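Local atomic coordinates of polyketide synthase/nonribosomal peptide synthetase hybrid RzxB (Pseudomonas fluorescens, PDB entry 5IL6), a protein that probably dehydrates beta-hydroxyacyl intermediates bound to acyl carrier protein, as the dehydratase domain of a trans-AT polyketide synthase of rhizoxin assembly. Residues Ala41-Asn46 with Ile166-Gly171; Leu142-Leu147 with Gln184-Ile189; Met59-Leu64 with Leu78-Leu83. One frame throughout, in Å; residues are numbered along the deposited sequence.

Contact 1: residues Ala41-Asn46 with Ile166-Gly171; sequences AEHRVN and IEYGAG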
ATOM      1  N   ALA A  41     -13.334  -5.954  -2.789  1.00 22.43           N
ATOM      2  CA  ALA A  41     -14.634  -6.045  -2.132  1.00 25.39           C
ATOM      3  C   ALA A  41     -14.596  -5.536  -0.698  1.00 27.74           C
ATOM      4  O   ALA A  41     -15.607  -5.039  -0.192  1.00 29.16           O
ATOM      5  CB  ALA A  41     -15.126  -7.491  -2.162  1.00 27.25           C
ATOM      6  N   GLU A  42     -13.461  -5.677  -0.019  1.00 24.22           N
ATOM      7  CA  GLU A  42     -13.339  -5.250   1.367  1.00 28.27           C
ATOM      8  C   GLU A  42     -12.750  -3.852   1.494  1.00 26.86           C
ATOM      9  O   GLU A  42     -12.381  -3.446   2.601  1.00 24.76           O
ATOM     10  CB  GLU A  42     -12.491  -6.258   2.147  1.00 32.14           C
ATOM     11  CG  GLU A  42     -13.088  -7.657   2.147  1.00 47.23           C
ATOM     12  CD  GLU A  42     -12.409  -8.586   3.129  1.00 62.08           C
ATOM     13  OE1 GLU A  42     -11.175  -8.730   3.049  1.00 69.32           O
ATOM     14  OE2 GLU A  42     -13.111  -9.171   3.983  1.00 67.83           O
ATOM     15  N   HIS A  43     -12.660  -3.110   0.390  1.00 23.67           N
ATOM     16  CA  HIS A  43     -12.146  -1.740   0.372  1.00 24.25           C
ATOM     17  C   HIS A  43     -13.105  -0.908  -0.480  1.00 22.05           C
ATOM     18  O   HIS A  43     -12.901  -0.762  -1.687  1.00 21.24           O
ATOM     19  CB  HIS A  43     -10.723  -1.711  -0.176  1.00 25.32           C
ATOM     20  CG  HIS A  43     -10.074  -0.364  -0.109  1.00 26.55           C
ATOM     21  ND1 HIS A  43     -10.199   0.573  -1.112  1.00 24.48           N
ATOM     22  CD2 HIS A  43      -9.285   0.199   0.836  1.00 34.03           C
ATOM     23  CE1 HIS A  43      -9.522   1.658  -0.784  1.00 29.78           C
ATOM     24  NE2 HIS A  43      -8.955   1.456   0.393  1.00 33.59           N
ATOM     25  N   ARG A  44     -14.142  -0.360   0.147  1.00 22.17           N
ATOM     26  CA  ARG A  44     -15.193   0.352  -0.567  1.00 21.98           C
ATOM     27  C   ARG A  44     -15.089   1.845  -0.298  1.00 23.29           C
ATOM     28  O   ARG A  44     -15.058   2.273   0.860  1.00 25.09           O
ATOM     29  CB  ARG A  44     -16.577  -0.166  -0.167  1.00 23.82           C
ATOM     30  CG  ARG A  44     -16.861  -1.570  -0.682  1.00 28.31           C
ATOM     31  CD  ARG A  44     -18.318  -1.975  -0.486  1.00 32.78           C
ATOM     32  NE  ARG A  44     -18.623  -3.233  -1.169  1.00 34.34           N
ATOM     33  CZ  ARG A  44     -19.084  -3.331  -2.414  1.00 33.15           C
ATOM     34  NH1 ARG A  44     -19.309  -2.244  -3.140  1.00 28.73           N
ATOM     35  NH2 ARG A  44     -19.329  -4.527  -2.938  1.00 28.90           N
ATOM     36  N   VAL A  45     -15.042   2.629  -1.372  1.00 22.37           N
ATOM     37  CA  VAL A  45     -14.941   4.082  -1.296  1.00 22.21           C
ATOM     38  C   VAL A  45     -16.193   4.663  -1.934  1.00 22.69           C
ATOM     39  O   VAL A  45     -16.456   4.433  -3.122  1.00 23.18           O
ATOM     40  CB  VAL A  45     -13.674   4.603  -1.991  1.00 25.61           C
ATOM     41  CG1 VAL A  45     -13.617   6.126  -1.929  1.00 29.38           C
ATOM     42  CG2 VAL A  45     -12.430   3.985  -1.362  1.00 20.74           C
ATOM     43  N   ASN A  46     -16.965   5.408  -1.148  1.00 25.12           N
ATOM     44  CA  ASN A  46     -18.240   5.960  -1.604  1.00 33.94           C
ATOM     45  C   ASN A  46     -19.127   4.858  -2.182  1.00 33.73           C
ATOM     46  O   ASN A  46     -19.842   5.055  -3.167  1.00 33.73           O
ATOM     47  CB  ASN A  46     -18.019   7.082  -2.621  1.00 36.77           C
ATOM     48  CG  ASN A  46     -17.381   8.312  -2.002  1.00 41.28           C
ATOM     49  OD1 ASN A  46     -17.604   8.620  -0.829  1.00 37.62           O
ATOM     50  ND2 ASN A  46     -16.582   9.024  -2.788  1.00 47.00           N
ATOM     51  N   ILE A 166     -15.158   5.714   3.431  1.00 24.26           N
ATOM     52  CA  ILE A 166     -14.337   4.517   3.270  1.00 24.36           C
ATOM     53  C   ILE A 166     -14.819   3.473   4.267  1.00 25.10           C
ATOM     54  O   ILE A 166     -14.803   3.709   5.482  1.00 31.61           O
ATOM     55  CB  ILE A 166     -12.844   4.818   3.472  1.00 24.66           C
ATOM     56  CG1 ILE A 166     -12.380   5.906   2.497  1.00 23.27           C
ATOM     57  CG2 ILE A 166     -12.019   3.546   3.281  1.00 28.18           C
ATOM     58  CD1 ILE A 166     -10.981   6.419   2.776  1.00 27.61           C
ATOM     59  N   GLU A 167     -15.241   2.318   3.755  1.00 24.22           N
ATOM     60  CA  GLU A 167     -15.726   1.215   4.573  1.00 26.73           C
ATOM     61  C   GLU A 167     -14.911  -0.031   4.266  1.00 27.41           C
ATOM     62  O   GLU A 167     -14.684  -0.356   3.097  1.00 23.19           O
ATOM     63  CB  GLU A 167     -17.215   0.963   4.317  1.00 35.20           C
ATOM     64  CG  GLU A 167     -18.081   2.186   4.572  1.00 48.14           C
ATOM     65  CD  GLU A 167     -19.242   1.897   5.499  1.00 56.00           C
ATOM     66  OE1 GLU A 167     -20.403   2.038   5.062  1.00 64.18           O
ATOM     67  OE2 GLU A 167     -18.992   1.524   6.665  1.00 55.43           O
ATOM     68  N   TYR A 168     -14.479  -0.727   5.313  1.00 27.86           N
ATOM     69  CA  TYR A 168     -13.611  -1.889   5.178  1.00 26.85           C
ATOM     70  C   TYR A 168     -14.342  -3.155   5.599  1.00 30.00           C
ATOM     71  O   TYR A 168     -15.065  -3.163   6.600  1.00 27.97           O
ATOM     72  CB  TYR A 168     -12.351  -1.740   6.034  1.00 26.04           C
ATOM     73  CG  TYR A 168     -11.500  -0.539   5.707  1.00 27.35           C
ATOM     74  CD1 TYR A 168     -10.627  -0.549   4.627  1.00 29.71           C
ATOM     75  CD2 TYR A 168     -11.553   0.600   6.496  1.00 27.01           C
ATOM     76  CE1 TYR A 168      -9.843   0.549   4.337  1.00 31.33           C
ATOM     77  CE2 TYR A 168     -10.774   1.700   6.214  1.00 24.53           C
ATOM     78  CZ  TYR A 168      -9.920   1.671   5.136  1.00 26.27           C
ATOM     79  OH  TYR A 168      -9.142   2.770   4.855  1.00 30.96           O
ATOM     80  N   GLY A 169     -14.153  -4.224   4.828  1.00 27.97           N
ATOM     81  CA  GLY A 169     -14.555  -5.538   5.276  1.00 28.00           C
ATOM     82  C   GLY A 169     -13.582  -6.088   6.297  1.00 27.53           C
ATOM     83  O   GLY A 169     -12.499  -5.547   6.517  1.00 29.86           O
ATOM     84  N   ALA A 170     -13.973  -7.199   6.922  1.00 25.88           N
ATOM     85  CA  ALA A 170     -13.179  -7.740   8.021  1.00 29.69           C
ATOM     86  C   ALA A 170     -11.739  -7.991   7.596  1.00 30.88           C
ATOM     87  O   ALA A 170     -10.806  -7.739   8.364  1.00 26.65           O
ATOM     88  CB  ALA A 170     -13.813  -9.030   8.541  1.00 32.57           C
ATOM     89  N   GLY A 171     -11.536  -8.477   6.370  1.00 33.54           N
ATOM     90  CA  GLY A 171     -10.191  -8.786   5.919  1.00 34.41           C
ATOM     91  C   GLY A 171      -9.285  -7.578   5.800  1.00 33.00           C
ATOM     92  O   GLY A 171      -8.058  -7.742   5.760  1.00 27.40           O
TER
HETATM   93  O   HOH W   1     -15.882  -2.935   2.124  1.00 44.73           O
HETATM   94  O   HOH W   2      -7.013   2.389   3.058  1.00 41.46           O
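Strands 43-45 and 166-168 run antiparallel, their axes 4.9 Å apart at closest, with Arg44 and Glu167 as the hydrogen-bonded pair between the non-hydrogen-bonded pairs His43-Tyr168 and Val45-Ile166. Arg44 N reaches Glu167 O at 3.0 Å and Glu167 N returns a bond of 2.9 Å to Arg44 O. Just before the first strand, Glu42 grips segment 166-171 twice, by its backbone and its side chain. Its carbonyl O accepts Gly169 N, while its carboxylate OE2 takes Gly171 N at 2.9 Å, met from above the carboxylate plane. With CG anti to the carbonyl carbon (chi1 -60°), the extended side chain passes beside Gly169 to get there. An alanine here would probably leave Gly171 N without its carboxylate mate and the turn after strand 166-168 less firmly fixed. On the face shared with Val45 and Ile166, His43 and Tyr168 lie side by side, CD2 of His43 3.6 Å from CE1 of Tyr168, their rings oblique at 63°. One water bonds Tyr168 OH at 2.8 Å and, weakly, His43 NE2; His43 ND1 is bonded to Val50 O. His43 opens an HxxxG sequence and touches Asp208, consistent with the His-Asp pair of polyketide synthase dehydratases. Strand 48-49 continues the small sheet beyond 43-45, and helix 204-212 packs against His43 and Tyr168 through Asp208 and, for the tyrosine, Gln212.

Contact 2: residues Leu142-Leu147 with Gln184-Ile189; sequences LDFSSL and QALARI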
ATOM      1  N   LEU A 142      12.797   0.783  15.837  1.00 75.53           N
ATOM      2  CA  LEU A 142      11.583   1.014  16.595  1.00 63.52           C
ATOM      3  C   LEU A 142      11.975   1.961  17.717  1.00 63.95           C
ATOM      4  O   LEU A 142      12.733   1.592  18.620  1.00 61.35           O
ATOM      5  CB  LEU A 142      11.013  -0.313  17.094  1.00 58.04           C
ATOM      6  CG  LEU A 142       9.648  -0.328  17.779  1.00 55.68           C
ATOM      7  CD1 LEU A 142       8.627   0.446  16.958  1.00 54.54           C
ATOM      8  CD2 LEU A 142       9.185  -1.770  17.948  1.00 56.58           C
ATOM      9  N   ASP A 143      11.431   3.174  17.680  1.00 70.60           N
ATOM     10  CA  ASP A 143      11.844   4.267  18.551  1.00 79.35           C
ATOM     11  C   ASP A 143      10.759   4.661  19.531  1.00 69.70           C
ATOM     12  O   ASP A 143      10.898   5.686  20.211  1.00 70.69           O
ATOM     13  CB  ASP A 143      12.180   5.506  17.716  1.00 94.60           C
ATOM     14  CG  ASP A 143      13.657   5.654  17.422  1.00112.96           C
ATOM     15  OD1 ASP A 143      14.328   4.632  17.166  1.00119.67           O
ATOM     16  OD2 ASP A 143      14.141   6.808  17.431  1.00120.47           O
ATOM     17  N   PHE A 144       9.715   3.852  19.677  1.00 61.33           N
ATOM     18  CA  PHE A 144       8.497   4.327  20.314  1.00 53.79           C
ATOM     19  C   PHE A 144       8.535   4.044  21.814  1.00 58.34           C
ATOM     20  O   PHE A 144       8.735   2.901  22.245  1.00 74.17           O
ATOM     21  CB  PHE A 144       7.285   3.671  19.660  1.00 50.98           C
ATOM     22  CG  PHE A 144       6.000   4.332  20.025  1.00 51.78           C
ATOM     23  CD1 PHE A 144       5.658   5.522  19.422  1.00 50.12           C
ATOM     24  CD2 PHE A 144       5.167   3.803  20.982  1.00 49.28           C
ATOM     25  CE1 PHE A 144       4.493   6.163  19.748  1.00 49.48           C
ATOM     26  CE2 PHE A 144       3.993   4.435  21.320  1.00 50.12           C
ATOM     27  CZ  PHE A 144       3.653   5.621  20.703  1.00 51.10           C
ATOM     28  N   SER A 145       8.477   5.098  22.605  1.00 62.76           N
ATOM     29  CA  SER A 145       8.322   4.999  24.044  1.00 83.13           C
ATOM     30  C   SER A 145       6.865   5.330  24.340  1.00 81.86           C
ATOM     31  O   SER A 145       6.381   6.398  23.945  1.00 62.00           O
ATOM     32  CB  SER A 145       9.261   5.965  24.782  1.00 91.94           C
ATOM     33  OG  SER A 145       9.218   5.712  26.174  1.00 94.47           O
ATOM     34  N   SER A 146       6.189   4.444  25.071  1.00 74.11           N
ATOM     35  CA  SER A 146       4.766   4.597  25.382  1.00 76.91           C
ATOM     36  C   SER A 146       4.506   5.369  26.678  1.00 80.14           C
ATOM     37  O   SER A 146       3.347   5.536  27.059  1.00 79.85           O
ATOM     38  CB  SER A 146       4.086   3.228  25.480  1.00 79.74           C
ATOM     39  OG  SER A 146       4.090   2.559  24.242  1.00 79.67           O
ATOM     40  N   LEU A 147       5.544   5.837  27.368  1.00 90.30           N
ATOM     41  CA  LEU A 147       5.360   6.577  28.614  1.00 84.97           C
ATOM     42  C   LEU A 147       4.476   7.793  28.379  1.00 82.17           C
ATOM     43  O   LEU A 147       4.820   8.672  27.584  1.00 78.95           O
ATOM     44  CB  LEU A 147       6.718   7.035  29.147  1.00 90.27           C
ATOM     45  CG  LEU A 147       6.676   7.961  30.371  1.00 90.09           C
ATOM     46  CD1 LEU A 147       5.963   7.293  31.542  1.00 67.39           C
ATOM     47  CD2 LEU A 147       8.063   8.458  30.745  1.00 99.67           C
ATOM     48  N   GLN A 184       3.567  10.958  16.989  1.00 35.68           N
ATOM     49  CA  GLN A 184       3.914   9.592  16.628  1.00 32.28           C
ATOM     50  C   GLN A 184       2.838   8.638  17.124  1.00 32.52           C
ATOM     51  O   GLN A 184       2.148   8.913  18.111  1.00 33.35           O
ATOM     52  CB  GLN A 184       5.265   9.167  17.218  1.00 42.05           C
ATOM     53  CG  GLN A 184       6.462   9.863  16.614  1.00 53.55           C
ATOM     54  CD  GLN A 184       7.771   9.185  16.967  1.00 64.06           C
ATOM     55  OE1 GLN A 184       7.821   7.970  17.160  1.00 66.41           O
ATOM     56  NE2 GLN A 184       8.843   9.967  17.050  1.00 68.05           N
ATOM     57  N   ALA A 185       2.702   7.510  16.432  1.00 29.75           N
ATOM     58  CA  ALA A 185       1.756   6.479  16.824  1.00 28.55           C
ATOM     59  C   ALA A 185       2.372   5.114  16.566  1.00 30.39           C
ATOM     60  O   ALA A 185       3.232   4.957  15.692  1.00 35.10           O
ATOM     61  CB  ALA A 185       0.427   6.608  16.069  1.00 29.52           C
ATOM     62  N   LEU A 186       1.923   4.127  17.335  1.00 29.39           N
ATOM     63  CA  LEU A 186       2.373   2.752  17.186  1.00 28.76           C
ATOM     64  C   LEU A 186       1.149   1.860  17.057  1.00 30.21           C
ATOM     65  O   LEU A 186       0.269   1.880  17.923  1.00 31.19           O
ATOM     66  CB  LEU A 186       3.229   2.312  18.379  1.00 32.54           C
ATOM     67  CG  LEU A 186       3.863   0.923  18.263  1.00 35.43           C
ATOM     68  CD1 LEU A 186       4.916   0.908  17.160  1.00 36.91           C
ATOM     69  CD2 LEU A 186       4.460   0.482  19.592  1.00 38.23           C
ATOM     70  N   ALA A 187       1.095   1.084  15.980  1.00 30.34           N
ATOM     71  CA  ALA A 187      -0.053   0.245  15.684  1.00 35.38           C
ATOM     72  C   ALA A 187       0.363  -1.218  15.640  1.00 35.00           C
ATOM     73  O   ALA A 187       1.484  -1.552  15.246  1.00 33.26           O
ATOM     74  CB  ALA A 187      -0.692   0.637  14.347  1.00 36.53           C
ATOM     75  N   ARG A 188      -0.550  -2.086  16.064  1.00 33.47           N
ATOM     76  CA  ARG A 188      -0.413  -3.525  15.892  1.00 35.96           C
ATOM     77  C   ARG A 188      -1.444  -3.991  14.877  1.00 30.19           C
ATOM     78  O   ARG A 188      -2.634  -3.682  15.007  1.00 28.92           O
ATOM     79  CB  ARG A 188      -0.594  -4.273  17.214  1.00 49.92           C
ATOM     80  CG  ARG A 188       0.665  -4.355  18.059  1.00 64.54           C
ATOM     81  CD  ARG A 188       0.926  -3.062  18.805  1.00 78.07           C
ATOM     82  NE  ARG A 188       1.969  -3.218  19.814  1.00 95.00           N
ATOM     83  CZ  ARG A 188       2.223  -2.335  20.775  1.00111.30           C
ATOM     84  NH1 ARG A 188       1.506  -1.221  20.869  1.00117.32           N
ATOM     85  NH2 ARG A 188       3.192  -2.566  21.648  1.00117.09           N
ATOM     86  N   ILE A 189      -0.981  -4.720  13.868  1.00 27.23           N
ATOM     87  CA  ILE A 189      -1.826  -5.213  12.791  1.00 28.26           C
ATOM     88  C   ILE A 189      -1.508  -6.684  12.566  1.00 29.63           C
ATOM     89  O   ILE A 189      -0.394  -7.144  12.838  1.00 28.87           O
ATOM     90  CB  ILE A 189      -1.629  -4.400  11.491  1.00 26.21           C
ATOM     91  CG1 ILE A 189      -0.177  -4.499  11.008  1.00 27.05           C
ATOM     92  CG2 ILE A 189      -2.014  -2.945  11.720  1.00 22.58           C
ATOM     93  CD1 ILE A 189       0.075  -3.859   9.652  1.00 27.73           C
TER
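In the connection that probably links the two hot-dog halves of the dehydratase, Phe144 of an irregular loop sets its ring on Leu186 of strand 184-190, an example of an aromatic side chain packing a linker on a sheet. The ring lies with one face against the leucine: Leu186 CB stands 3.7 Å from the ring centroid, only 16° off the normal, a CH-pi contact displaced slightly toward the rim. Its nearest ring atom is Phe144 CD2, at 3.6 Å, and Leu186 CD2 comes almost as close to the same carbon. The side chain of Phe144 sets out toward the strand, and CG lies anti to the backbone N (chi1 -166°). At the ring's edge, in its plane, Gln184 OE1 is 4.0 Å from Phe144 CD1, the two side chains sliding past each other in opposite directions. That oxygen is not idle, since Gln250 NE2 donates to it; Gln250 OE1 in turn accepts Asp143 N, tying loop and strand through one side chain. A second apolar touch comes from Leu142, whose CD1 meets Leu186 CD1 at 3.7 Å, the side chains crossing at about a right angle. Leu186 CD2 also lies over one face of the Arg188 guanidinium, toward its rim. Strands 175-181 and 246-254 flank 184-190 within the sheet, the first lending Val179 and Gln181 to the surroundings of Phe144, the second Gln248 to those of Leu142.

Contact 3: residues Met59-Leu64 with Leu78-Leu83; sequences MIQAAL and LVISDL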
ATOM      1  N   MET A  59       1.761  -5.071  -6.280  1.00 20.19           N
ATOM      2  CA  MET A  59       1.865  -5.492  -7.672  1.00 22.47           C
ATOM      3  C   MET A  59       3.203  -5.083  -8.269  1.00 22.10           C
ATOM      4  O   MET A  59       3.811  -5.845  -9.030  1.00 20.60           O
ATOM      5  CB  MET A  59       0.707  -4.900  -8.465  1.00 25.30           C
ATOM      6  CG  MET A  59       0.603  -5.380  -9.906  1.00 42.22           C
ATOM      7  SD  MET A  59      -0.800  -4.661 -10.788  1.00 44.75           S
ATOM      8  CE  MET A  59      -2.046  -4.635  -9.500  1.00 23.91           C
ATOM      9  N   ILE A  60       3.678  -3.882  -7.942  1.00 20.32           N
ATOM     10  CA  ILE A  60       4.989  -3.448  -8.414  1.00 19.20           C
ATOM     11  C   ILE A  60       6.077  -4.340  -7.839  1.00 21.65           C
ATOM     12  O   ILE A  60       7.004  -4.752  -8.548  1.00 22.60           O
ATOM     13  CB  ILE A  60       5.222  -1.969  -8.054  1.00 20.04           C
ATOM     14  CG1 ILE A  60       4.205  -1.088  -8.786  1.00 26.68           C
ATOM     15  CG2 ILE A  60       6.648  -1.547  -8.408  1.00 22.69           C
ATOM     16  CD1 ILE A  60       4.216   0.367  -8.354  1.00 25.65           C
ATOM     17  N   GLN A  61       5.983  -4.653  -6.544  1.00 23.00           N
ATOM     18  CA  GLN A  61       6.974  -5.519  -5.915  1.00 23.53           C
ATOM     19  C   GLN A  61       6.985  -6.901  -6.560  1.00 24.37           C
ATOM     20  O   GLN A  61       8.054  -7.462  -6.826  1.00 25.57           O
ATOM     21  CB  GLN A  61       6.696  -5.623  -4.415  1.00 26.45           C
ATOM     22  CG  GLN A  61       6.889  -4.309  -3.665  1.00 34.42           C
ATOM     23  CD  GLN A  61       6.326  -4.338  -2.257  1.00 33.68           C
ATOM     24  OE1 GLN A  61       5.481  -5.170  -1.928  1.00 30.25           O
ATOM     25  NE2 GLN A  61       6.797  -3.426  -1.414  1.00 28.92           N
ATOM     26  N   ALA A  62       5.804  -7.464  -6.821  1.00 24.88           N
ATOM     27  CA  ALA A  62       5.733  -8.769  -7.470  1.00 22.66           C
ATOM     28  C   ALA A  62       6.302  -8.712  -8.883  1.00 20.00           C
ATOM     29  O   ALA A  62       7.034  -9.614  -9.304  1.00 22.01           O
ATOM     30  CB  ALA A  62       4.288  -9.262  -7.496  1.00 21.24           C
ATOM     31  N   ALA A  63       5.969  -7.660  -9.635  1.00 19.25           N
ATOM     32  CA  ALA A  63       6.442  -7.552 -11.011  1.00 20.06           C
ATOM     33  C   ALA A  63       7.956  -7.422 -11.056  1.00 25.47           C
ATOM     34  O   ALA A  63       8.621  -8.073 -11.870  1.00 23.20           O
ATOM     35  CB  ALA A  63       5.783  -6.358 -11.701  1.00 19.50           C
ATOM     36  N   LEU A  64       8.523  -6.580 -10.191  1.00 26.16           N
ATOM     37  CA  LEU A  64       9.971  -6.420 -10.171  1.00 29.64           C
ATOM     38  C   LEU A  64      10.658  -7.721  -9.782  1.00 26.89           C
ATOM     39  O   LEU A  64      11.673  -8.101 -10.380  1.00 24.61           O
ATOM     40  CB  LEU A  64      10.369  -5.307  -9.203  1.00 38.79           C
ATOM     41  CG  LEU A  64      11.311  -4.239  -9.758  1.00 49.44           C
ATOM     42  CD1 LEU A  64      12.511  -4.856 -10.484  1.00 49.82           C
ATOM     43  CD2 LEU A  64      10.533  -3.310 -10.664  1.00 53.02           C
ATOM     44  N   LEU A  78      14.226  -4.091  -2.275  1.00 43.93           N
ATOM     45  CA  LEU A  78      13.456  -3.561  -3.388  1.00 43.80           C
ATOM     46  C   LEU A  78      12.977  -2.163  -3.020  1.00 38.05           C
ATOM     47  O   LEU A  78      12.271  -1.985  -2.020  1.00 39.91           O
ATOM     48  CB  LEU A  78      12.274  -4.482  -3.690  1.00 50.55           C
ATOM     49  CG  LEU A  78      11.803  -4.681  -5.135  1.00 58.09           C
ATOM     50  CD1 LEU A  78      12.953  -4.789  -6.130  1.00 61.33           C
ATOM     51  CD2 LEU A  78      10.949  -5.939  -5.194  1.00 60.64           C
ATOM     52  N   VAL A  79      13.365  -1.170  -3.816  1.00 32.04           N
ATOM     53  CA  VAL A  79      13.055   0.227  -3.539  1.00 31.07           C
ATOM     54  C   VAL A  79      12.130   0.735  -4.634  1.00 27.69           C
ATOM     55  O   VAL A  79      12.450   0.640  -5.825  1.00 28.66           O
ATOM     56  CB  VAL A  79      14.324   1.090  -3.454  1.00 30.46           C
ATOM     57  CG1 VAL A  79      13.960   2.545  -3.160  1.00 30.63           C
ATOM     58  CG2 VAL A  79      15.274   0.548  -2.389  1.00 32.65           C
ATOM     59  N   ILE A  80      10.979   1.259  -4.228  1.00 23.31           N
ATOM     60  CA  ILE A  80      10.051   1.945  -5.116  1.00 25.07           C
ATOM     61  C   ILE A  80      10.069   3.416  -4.731  1.00 26.97           C
ATOM     62  O   ILE A  80       9.967   3.751  -3.546  1.00 23.88           O
ATOM     63  CB  ILE A  80       8.635   1.351  -5.017  1.00 26.09           C
ATOM     64  CG1 ILE A  80       8.656  -0.129  -5.420  1.00 26.53           C
ATOM     65  CG2 ILE A  80       7.657   2.139  -5.885  1.00 27.40           C
ATOM     66  CD1 ILE A  80       7.380  -0.879  -5.080  1.00 25.10           C
ATOM     67  N   SER A  81      10.218   4.290  -5.724  1.00 24.93           N
ATOM     68  CA  SER A  81      10.441   5.706  -5.479  1.00 27.79           C
ATOM     69  C   SER A  81       9.506   6.551  -6.332  1.00 28.28           C
ATOM     70  O   SER A  81       9.148   6.176  -7.453  1.00 25.45           O
ATOM     71  CB  SER A  81      11.893   6.097  -5.780  1.00 28.96           C
ATOM     72  OG  SER A  81      12.795   5.400  -4.939  1.00 33.64           O
ATOM     73  N   ASP A  82       9.125   7.704  -5.782  1.00 27.86           N
ATOM     74  CA  ASP A  82       8.333   8.702  -6.497  1.00 26.26           C
ATOM     75  C   ASP A  82       7.095   8.071  -7.124  1.00 23.12           C
ATOM     76  O   ASP A  82       6.817   8.222  -8.316  1.00 20.89           O
ATOM     77  CB  ASP A  82       9.178   9.415  -7.549  1.00 30.11           C
ATOM     78  CG  ASP A  82      10.301  10.221  -6.939  1.00 41.23           C
ATOM     79  OD1 ASP A  82      10.228  10.516  -5.727  1.00 37.30           O
ATOM     80  OD2 ASP A  82      11.252  10.565  -7.669  1.00 48.22           O
ATOM     81  N   LEU A  83       6.346   7.355  -6.299  1.00 21.90           N
ATOM     82  CA  LEU A  83       5.102   6.741  -6.728  1.00 21.52           C
ATOM     83  C   LEU A  83       3.973   7.750  -6.605  1.00 21.67           C
ATOM     84  O   LEU A  83       3.932   8.543  -5.662  1.00 19.49           O
ATOM     85  CB  LEU A  83       4.803   5.496  -5.893  1.00 19.18           C
ATOM     86  CG  LEU A  83       3.503   4.729  -6.164  1.00 22.51           C
ATOM     87  CD1 LEU A  83       3.690   3.275  -5.771  1.00 27.02           C
ATOM     88  CD2 LEU A  83       2.310   5.313  -5.411  1.00 24.95           C
TER
HETATM   89  O   HOH W   3       9.273  -1.937  -2.214  1.00 30.87           O
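Ile60 presses its CG2 methyl against CD1 of Ile80 at 3.5 Å, tighter than an ordinary van der Waals contact. The two side chains slant across one another, and both branches of Ile60 are engaged: CG2, anti to the backbone N, faces Ile80, while CD1 extends to CD1 of Leu83 at 3.9 Å. CD1 of Ile80 is shared, for it also lies 3.7 Å from Gln61 CG, the two side chains crossing at about a right angle. The extended torsion of Ile80 (chi2 168°) is what drives that methyl forward between Ile60 and Gln61. The contact belongs to a hot-dog fold, in which a curved sheet wraps a central helix, here helix 53-67; the axes of the short segments 59-64 and 78-81 approach to 9.7 Å, with 130° between their directions. One helical turn further on, Leu64 CG packs 4.0 Å from Leu78 CD1, and the other methyl of Leu78, CD2, sits 3.7 Å from Gln61 O. A water joins the two segments, accepting from Gln61 NE2 and donating to Leu78 O at 3.0 Å. Gln61 also rests on Cys237 and Leu239 of strand 230-239. Leu64 also touches Leu103 of strand 98-105, while Ile80 and Leu83 both lean on Ala130 of the neighbouring strand 124-135.

In the fold
The three contacts touch nowhere, yet they sample the double hot-dog from both halves. Contact 3 packs the first half's helix on its sheet, and contact 2 fixes the connection to the second half against strand 184-190; their centres lie 26 Å apart. Contact 1 joins segments from the two halves across 120 residues, and contact 3 falls inside the loop it closes, on the opposite side of the chain's centre, about 24 Å away between centres. Helix 204-212 relates contact 1 to the strand of contact 2: Asp208 touches His43 at the probable active site, and Leu206 and Ala209 touch Ile189, farther along that strand. Nearest atoms of contacts 1 and 2 remain about 9 Å apart.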